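Local coordinates for DNA-binding protein reb1 (Schizosaccharomyces pombe, PDB 5EYB), which binds specific DNA sites in ribosomal DNA and upstream of many RNA polymerase II genes, and helps terminate transcription by RNA polymerase I, at residues E17-Y21 against K87-K91; R25-F29 against P52-L56; E103-I107 against K148-R152. One frame throughout, in Å; residues are numbered along the deposited sequence.

Contact 1 (E17-Y21 against K87-K91). With nucleotides of chain B.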
# COMPACT_ATOMS: atom_id res chain seq x y z
N GLU A 17 20.54 -9.72 -6.19
CA GLU A 17 21.49 -9.14 -7.13
C GLU A 17 21.67 -7.65 -6.86
O GLU A 17 22.78 -7.13 -6.91
CB GLU A 17 21.03 -9.37 -8.57
N HIS A 18 20.56 -6.98 -6.56
CA HIS A 18 20.57 -5.54 -6.30
C HIS A 18 21.37 -5.20 -5.05
O HIS A 18 22.02 -4.16 -4.99
CB HIS A 18 19.14 -5.02 -6.17
CG HIS A 18 18.37 -5.07 -7.45
ND1 HIS A 18 17.01 -5.28 -7.49
CD2 HIS A 18 18.78 -4.94 -8.73
CE1 HIS A 18 16.61 -5.28 -8.75
NE2 HIS A 18 17.66 -5.07 -9.52
N TRP A 19 21.33 -6.08 -4.05
CA TRP A 19 22.13 -5.89 -2.85
C TRP A 19 23.60 -6.11 -3.15
O TRP A 19 24.46 -5.37 -2.67
CB TRP A 19 21.67 -6.83 -1.74
CG TRP A 19 20.42 -6.39 -1.04
CD1 TRP A 19 19.20 -7.00 -1.09
CD2 TRP A 19 20.27 -5.25 -0.19
NE1 TRP A 19 18.30 -6.31 -0.32
CE2 TRP A 19 18.93 -5.23 0.25
CE3 TRP A 19 21.13 -4.25 0.25
CZ2 TRP A 19 18.43 -4.25 1.10
CZ3 TRP A 19 20.64 -3.27 1.10
CH2 TRP A 19 19.30 -3.28 1.51
N ASP A 20 23.89 -7.13 -3.95
CA ASP A 20 25.26 -7.45 -4.32
C ASP A 20 25.87 -6.33 -5.15
O ASP A 20 27.06 -6.03 -5.02
CB ASP A 20 25.33 -8.77 -5.08
CG ASP A 20 25.10 -9.97 -4.19
OD1 ASP A 20 25.38 -9.87 -2.98
OD2 ASP A 20 24.65 -11.02 -4.70
N TYR A 21 25.06 -5.71 -6.00
CA TYR A 21 25.52 -4.59 -6.81
C TYR A 21 25.87 -3.39 -5.93
O TYR A 21 26.90 -2.75 -6.10
CB TYR A 21 24.47 -4.19 -7.84
CG TYR A 21 24.84 -2.95 -8.63
CD1 TYR A 21 25.81 -3.00 -9.62
CD2 TYR A 21 24.23 -1.73 -8.36
CE1 TYR A 21 26.15 -1.87 -10.34
CE2 TYR A 21 24.57 -0.60 -9.07
CZ TYR A 21 25.53 -0.67 -10.06
OH TYR A 21 25.88 0.45 -10.77
N LYS A 87 13.63 -1.43 8.38
CA LYS A 87 12.65 -2.14 7.57
C LYS A 87 13.08 -2.31 6.11
O LYS A 87 12.52 -3.14 5.39
CB LYS A 87 11.29 -1.43 7.63
CG LYS A 87 11.29 -0.03 7.07
CD LYS A 87 10.04 0.74 7.51
CE LYS A 87 8.77 -0.02 7.15
NZ LYS A 87 7.55 0.68 7.67
N TYR A 88 14.07 -1.54 5.68
CA TYR A 88 14.54 -1.61 4.30
C TYR A 88 15.82 -2.43 4.19
O TYR A 88 16.40 -2.55 3.11
CB TYR A 88 14.75 -0.20 3.73
CG TYR A 88 13.55 0.70 3.93
CD1 TYR A 88 12.37 0.48 3.23
CD2 TYR A 88 13.60 1.77 4.81
CE1 TYR A 88 11.27 1.30 3.40
CE2 TYR A 88 12.50 2.60 4.99
CZ TYR A 88 11.34 2.36 4.28
OH TYR A 88 10.25 3.18 4.46
N SER A 89 16.24 -3.01 5.31
CA SER A 89 17.47 -3.79 5.38
C SER A 89 17.35 -5.12 4.64
O SER A 89 16.25 -5.60 4.37
CB SER A 89 17.85 -4.05 6.83
OG SER A 89 16.84 -4.78 7.50
N ARG A 90 18.49 -5.72 4.34
CA ARG A 90 18.53 -7.00 3.64
C ARG A 90 18.07 -8.15 4.52
O ARG A 90 18.49 -8.27 5.68
CB ARG A 90 19.95 -7.26 3.12
CG ARG A 90 20.16 -8.64 2.55
CD ARG A 90 21.52 -8.75 1.91
NE ARG A 90 21.77 -10.09 1.38
CZ ARG A 90 22.80 -10.40 0.61
NH1 ARG A 90 23.69 -9.47 0.27
NH2 ARG A 90 22.95 -11.65 0.17
N LYS A 91 17.21 -9.00 3.97
CA LYS A 91 16.74 -10.19 4.67
C LYS A 91 17.09 -11.44 3.87
O LYS A 91 16.76 -11.55 2.69
CB LYS A 91 15.22 -10.12 4.89
CG LYS A 91 14.79 -9.18 6.01
CD LYS A 91 14.84 -9.89 7.36
CE LYS A 91 13.95 -11.13 7.35
NZ LYS A 91 14.01 -11.87 8.64
P DA B 16 6.81 -2.14 4.56
OP1 DA B 16 7.50 -3.02 5.54
OP2 DA B 16 6.29 -0.82 4.98
O5' DA B 16 7.77 -1.93 3.31
C5' DA B 16 8.31 -3.06 2.64
C4' DA B 16 8.44 -2.82 1.15
O4' DA B 16 7.14 -2.50 0.59
C3' DA B 16 9.35 -1.67 0.75
O3' DA B 16 9.96 -1.99 -0.48
C2' DA B 16 8.38 -0.51 0.59
C1' DA B 16 7.14 -1.20 0.05
N9 DA B 16 5.89 -0.56 0.44
C8 DA B 16 5.54 -0.16 1.69
N7 DA B 16 4.34 0.37 1.76
C5 DA B 16 3.88 0.30 0.46
C6 DA B 16 2.66 0.69 -0.14
N6 DA B 16 1.67 1.27 0.54
N1 DA B 16 2.52 0.48 -1.46
C2 DA B 16 3.52 -0.09 -2.14
N3 DA B 16 4.70 -0.51 -1.69
C4 DA B 16 4.82 -0.28 -0.37
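The indole of W19 receives backbone at its edge and the aliphatic part of an arginine over one face. Y88 O lies in the ring plane, 3.3 Å from W19 CZ2, while R90 CB sits above the five-membered ring, 3.8 Å from its centroid and 17° off the normal, a CH-pi contact. With R90 CG anti to the backbone N (chi1 171°) and the chain extended as far as NE, the arginine slides back along the indole toward the helix backbone. R90 CD passes W19 CG at 3.9 Å, and the guanidinium plane lies 26° from that of the indole. There R90 NH1 faces D20 OD1 at 3.7 Å, a long salt bridge at the surface. The loop also meets DNA: K87 NZ makes a weak 3.3 Å hydrogen bond to OP2 of DA16 of chain B. W19 belongs to the first Myb-associated domain. Around it, W14 packs edge-to-face on the indole and H75 of helix 69-79 meets its ring at a shallow angle. L79 of the same helix and V101 of helix 101-116 also touch W19, placing the indole where helix 16-32, helix 69-79 and the loop leading to helix 101-116 come together.

Contact 2 (R25-F29 against P52-L56)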
# COMPACT_ATOMS: atom_id res chain seq x y z
N ARG A 25 29.55 -1.79 -5.47
CA ARG A 25 29.72 -0.40 -5.87
C ARG A 25 30.19 0.44 -4.69
O ARG A 25 30.85 1.46 -4.86
CB ARG A 25 28.41 0.16 -6.43
CG ARG A 25 28.59 1.33 -7.38
CD ARG A 25 29.55 0.98 -8.50
NE ARG A 25 29.15 -0.25 -9.18
CZ ARG A 25 29.93 -0.91 -10.03
NH1 ARG A 25 31.15 -0.47 -10.31
NH2 ARG A 25 29.49 -2.03 -10.61
N MET A 26 29.85 -0.01 -3.48
CA MET A 26 30.23 0.68 -2.26
C MET A 26 31.66 0.34 -1.85
O MET A 26 32.38 1.19 -1.32
CB MET A 26 29.27 0.33 -1.13
CG MET A 26 28.84 1.52 -0.31
SD MET A 26 28.09 2.79 -1.33
CE MET A 26 26.85 1.84 -2.18
N GLN A 27 32.06 -0.90 -2.09
CA GLN A 27 33.43 -1.32 -1.82
C GLN A 27 34.40 -0.58 -2.73
O GLN A 27 35.48 -0.17 -2.30
CB GLN A 27 33.58 -2.83 -1.99
N ASN A 28 34.01 -0.42 -3.99
CA ASN A 28 34.83 0.28 -4.97
C ASN A 28 34.90 1.77 -4.67
O ASN A 28 35.90 2.44 -4.94
CB ASN A 28 34.30 0.05 -6.38
CG ASN A 28 34.39 -1.40 -6.80
OD1 ASN A 28 35.33 -2.11 -6.44
ND2 ASN A 28 33.41 -1.85 -7.58
N PHE A 29 33.81 2.29 -4.10
CA PHE A 29 33.73 3.69 -3.70
C PHE A 29 34.75 4.00 -2.61
O PHE A 29 35.45 5.01 -2.67
CB PHE A 29 32.32 4.01 -3.21
CG PHE A 29 32.16 5.42 -2.71
CD1 PHE A 29 32.04 6.48 -3.60
CD2 PHE A 29 32.12 5.69 -1.35
CE1 PHE A 29 31.89 7.77 -3.14
CE2 PHE A 29 31.97 6.98 -0.89
CZ PHE A 29 31.85 8.02 -1.79
N PRO A 52 31.69 13.22 -3.52
CA PRO A 52 31.68 11.96 -4.27
C PRO A 52 30.48 11.08 -3.97
O PRO A 52 29.98 10.39 -4.87
CB PRO A 52 32.97 11.27 -3.82
CG PRO A 52 33.25 11.86 -2.48
CD PRO A 52 32.81 13.28 -2.57
N LEU A 53 30.02 11.10 -2.73
CA LEU A 53 28.88 10.28 -2.32
C LEU A 53 27.62 10.74 -3.04
O LEU A 53 26.75 9.93 -3.37
CB LEU A 53 28.69 10.33 -0.81
CG LEU A 53 27.65 9.37 -0.22
CD1 LEU A 53 27.97 7.94 -0.60
CD2 LEU A 53 27.59 9.52 1.29
N SER A 54 27.53 12.04 -3.27
CA SER A 54 26.44 12.62 -4.04
C SER A 54 26.52 12.16 -5.50
O SER A 54 25.51 11.84 -6.12
CB SER A 54 26.48 14.14 -3.96
OG SER A 54 25.43 14.73 -4.71
N SER A 55 27.74 12.13 -6.03
CA SER A 55 27.97 11.66 -7.39
C SER A 55 27.64 10.17 -7.53
O SER A 55 27.14 9.73 -8.56
CB SER A 55 29.42 11.91 -7.81
OG SER A 55 29.70 13.30 -7.89
N LEU A 56 27.93 9.42 -6.48
CA LEU A 56 27.71 7.97 -6.48
C LEU A 56 26.23 7.62 -6.55
O LEU A 56 25.83 6.72 -7.28
CB LEU A 56 28.33 7.34 -5.24
CG LEU A 56 28.10 5.84 -5.05
CD1 LEU A 56 28.74 5.06 -6.18
CD2 LEU A 56 28.65 5.40 -3.71
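P52 O accepts the backbone N-H of L56 at 2.8 Å, and the ring of F29 from the facing helix comes up against the same turn, with F29 CE1 3.7 Å from P52 O. The rest of the contact is apolar. F29 CG stands anti to the backbone N (chi1 177°), which carries the phenyl across to helix 51-63. Its far end touches two side chains there: F29 CE1 lies 3.7 Å from P52 CB, and F29 CZ lies 4.0 Å from L53 CB. Over one face of the ring hangs L56 CD2, offset toward the rim, 3.9 Å from the centroid and 26° off the normal, in a CH-pi contact. Both segments belong to the first Myb-associated domain, a helical domain of the helix-turn-helix clan, and here helices 16-32 and 51-63 run nearly antiparallel, their short axes 154° apart and 11.8 Å at closest approach. The two methyls of L56 divide their neighbours: CD2 also meets M26 SD at 3.6 Å, whereas CD1 rests on R25 CG at 3.9 Å, the aliphatic start of a bent arginine chain. Were F29 cut back to an alanine, L56 CD2 would probably lose the aromatic face it sits over and a gap would open beside P52 and L53. V40 of helix 37-43 and L35 in the loop before it also pack on F29, and Y33 brings its own ring against the phenyl, while Y80 lies against M26.

Contact 3 (E103-I107 against K148-R152)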
# COMPACT_ATOMS: atom_id res chain seq x y z
N GLU A 103 16.31 -17.14 -0.16
CA GLU A 103 15.24 -18.06 -0.54
C GLU A 103 15.02 -18.02 -2.05
O GLU A 103 14.92 -19.05 -2.70
CB GLU A 103 13.95 -17.72 0.19
CG GLU A 103 14.09 -17.72 1.70
CD GLU A 103 12.77 -17.57 2.40
OE1 GLU A 103 12.01 -18.55 2.44
OE2 GLU A 103 12.49 -16.46 2.91
N THR A 104 14.96 -16.81 -2.59
CA THR A 104 14.78 -16.62 -4.02
C THR A 104 16.00 -17.14 -4.78
O THR A 104 15.87 -17.60 -5.92
CB THR A 104 14.56 -15.14 -4.37
OG1 THR A 104 15.74 -14.39 -4.05
CG2 THR A 104 13.37 -14.59 -3.59
N ALA A 105 17.16 -17.07 -4.16
CA ALA A 105 18.39 -17.56 -4.77
C ALA A 105 18.36 -19.08 -4.88
O ALA A 105 18.77 -19.65 -5.89
CB ALA A 105 19.60 -17.09 -3.98
N ILE A 106 17.88 -19.72 -3.82
CA ILE A 106 17.72 -21.18 -3.80
C ILE A 106 16.71 -21.63 -4.85
O ILE A 106 16.93 -22.61 -5.56
CB ILE A 106 17.27 -21.68 -2.41
CG1 ILE A 106 18.37 -21.44 -1.38
CG2 ILE A 106 16.91 -23.15 -2.46
CD1 ILE A 106 17.99 -21.89 0.02
N ILE A 107 15.59 -20.90 -4.95
CA ILE A 107 14.57 -21.22 -5.93
C ILE A 107 15.13 -21.08 -7.34
O ILE A 107 15.00 -21.98 -8.16
CB ILE A 107 13.34 -20.30 -5.79
CG1 ILE A 107 12.67 -20.52 -4.43
CG2 ILE A 107 12.34 -20.57 -6.91
CD1 ILE A 107 11.50 -19.60 -4.17
N LYS A 148 14.17 -28.07 0.64
CA LYS A 148 15.29 -27.14 0.75
C LYS A 148 14.85 -25.80 1.35
O LYS A 148 15.67 -24.92 1.59
CB LYS A 148 15.95 -26.94 -0.61
CG LYS A 148 16.47 -28.22 -1.23
CD LYS A 148 17.33 -27.95 -2.45
CE LYS A 148 17.79 -29.25 -3.09
NZ LYS A 148 16.64 -30.07 -3.58
N LEU A 149 13.55 -25.67 1.57
CA LEU A 149 12.99 -24.51 2.27
C LEU A 149 12.00 -24.99 3.31
O LEU A 149 10.84 -24.56 3.33
CB LEU A 149 12.31 -23.55 1.29
CG LEU A 149 13.18 -22.80 0.27
CD1 LEU A 149 12.30 -22.01 -0.69
CD2 LEU A 149 14.16 -21.88 0.97
N SER A 150 12.46 -25.90 4.18
CA SER A 150 11.60 -26.61 5.11
C SER A 150 11.01 -25.69 6.17
O SER A 150 10.01 -26.03 6.82
CB SER A 150 12.37 -27.75 5.77
OG SER A 150 13.63 -27.29 6.24
N HIS A 151 11.63 -24.53 6.35
CA HIS A 151 11.19 -23.56 7.35
C HIS A 151 9.88 -22.90 6.95
O HIS A 151 9.03 -22.61 7.79
CB HIS A 151 12.27 -22.50 7.55
CG HIS A 151 12.66 -21.80 6.29
ND1 HIS A 151 13.65 -22.28 5.45
CD2 HIS A 151 12.19 -20.67 5.71
CE1 HIS A 151 13.78 -21.46 4.42
NE2 HIS A 151 12.90 -20.48 4.55
N ARG A 152 9.71 -22.66 5.66
CA ARG A 152 8.51 -22.00 5.16
C ARG A 152 7.48 -23.04 4.71
O ARG A 152 7.84 -24.09 4.18
CB ARG A 152 8.85 -21.06 4.01
CG ARG A 152 7.69 -20.21 3.53
CD ARG A 152 8.07 -19.44 2.29
NE ARG A 152 9.04 -18.38 2.56
CZ ARG A 152 8.71 -17.12 2.79
NH1 ARG A 152 7.43 -16.75 2.78
NH2 ARG A 152 9.65 -16.21 3.04
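E103 and R152 meet side-on through a two-pronged salt bridge, the most tightly knit part of the contact. R152 NE donates to E103 OE1 at 3.0 Å and R152 NH2 to E103 OE2 at 2.9 Å. Both oxygens lie in the guanidinium plane and are met on their syn sides; the carboxylate itself is tilted 30° from that plane. A bend at chi3 (-70°) turns the edge of the guanidinium, rather than just its tip, to the glutamate. E103 OE1 has a second donor: H151 NE2 reaches it at 3.0 Å from above the carboxylate plane, on the face opposite R152 NE, with the oxygen in the plane of the imidazole. Two donors thus grip one oxygen, and together they probably fix the rotation of the carboxylate and stabilise its negative charge. E103 OE2 is shared in turn with the backbone N-H groups of S94 and G100, while R152 NH1 and NH2 also bind the carbonyls of G97 and D98, and R152 packs on a DNA phosphate. L149 continues the packed side, sending CD2 to I106 CD1 at 3.9 Å and CD1 to I107 CG1 at 4.0 Å, so each methyl meets a different isoleucine. The open side is looser: H151 is exposed at the margin, and so is K148, whose CB approaches I106 CG2 only to 4.3 Å before its chain leads away. A type I turn from L149 to R152 lets leucine, histidine and arginine all face helix 101-116. Within this second Myb-associated domain, I157 of helix 154-164 touches L149 and R152 and H160 touches I107, so the link between helices 136-147 and 154-164 is held against helix 101-116.

Overall arrangement
From the N terminus, helix 16-32 supplies first E17-Y21 to contact 1 and then R25-F29 to contact 2. Contact 2 closes first, around helix 37-43, when helix 51-63 returns alongside. Contact 1 closes later, after helix 69-79, and its larger loop encloses contact 2; their centres lie about 16 Å apart. The chain passes into helix 101-116, whose start opens contact 3, closed after helices 122-129 and 136-147. Contact 3 follows in series, in the second Myb-associated domain, its centre about 17 Å from that of contact 1 and about 32 Å from that of contact 2. The 87-91 loop, between helices 69-79 and 101-116, leads from the first domain's helices to the second's.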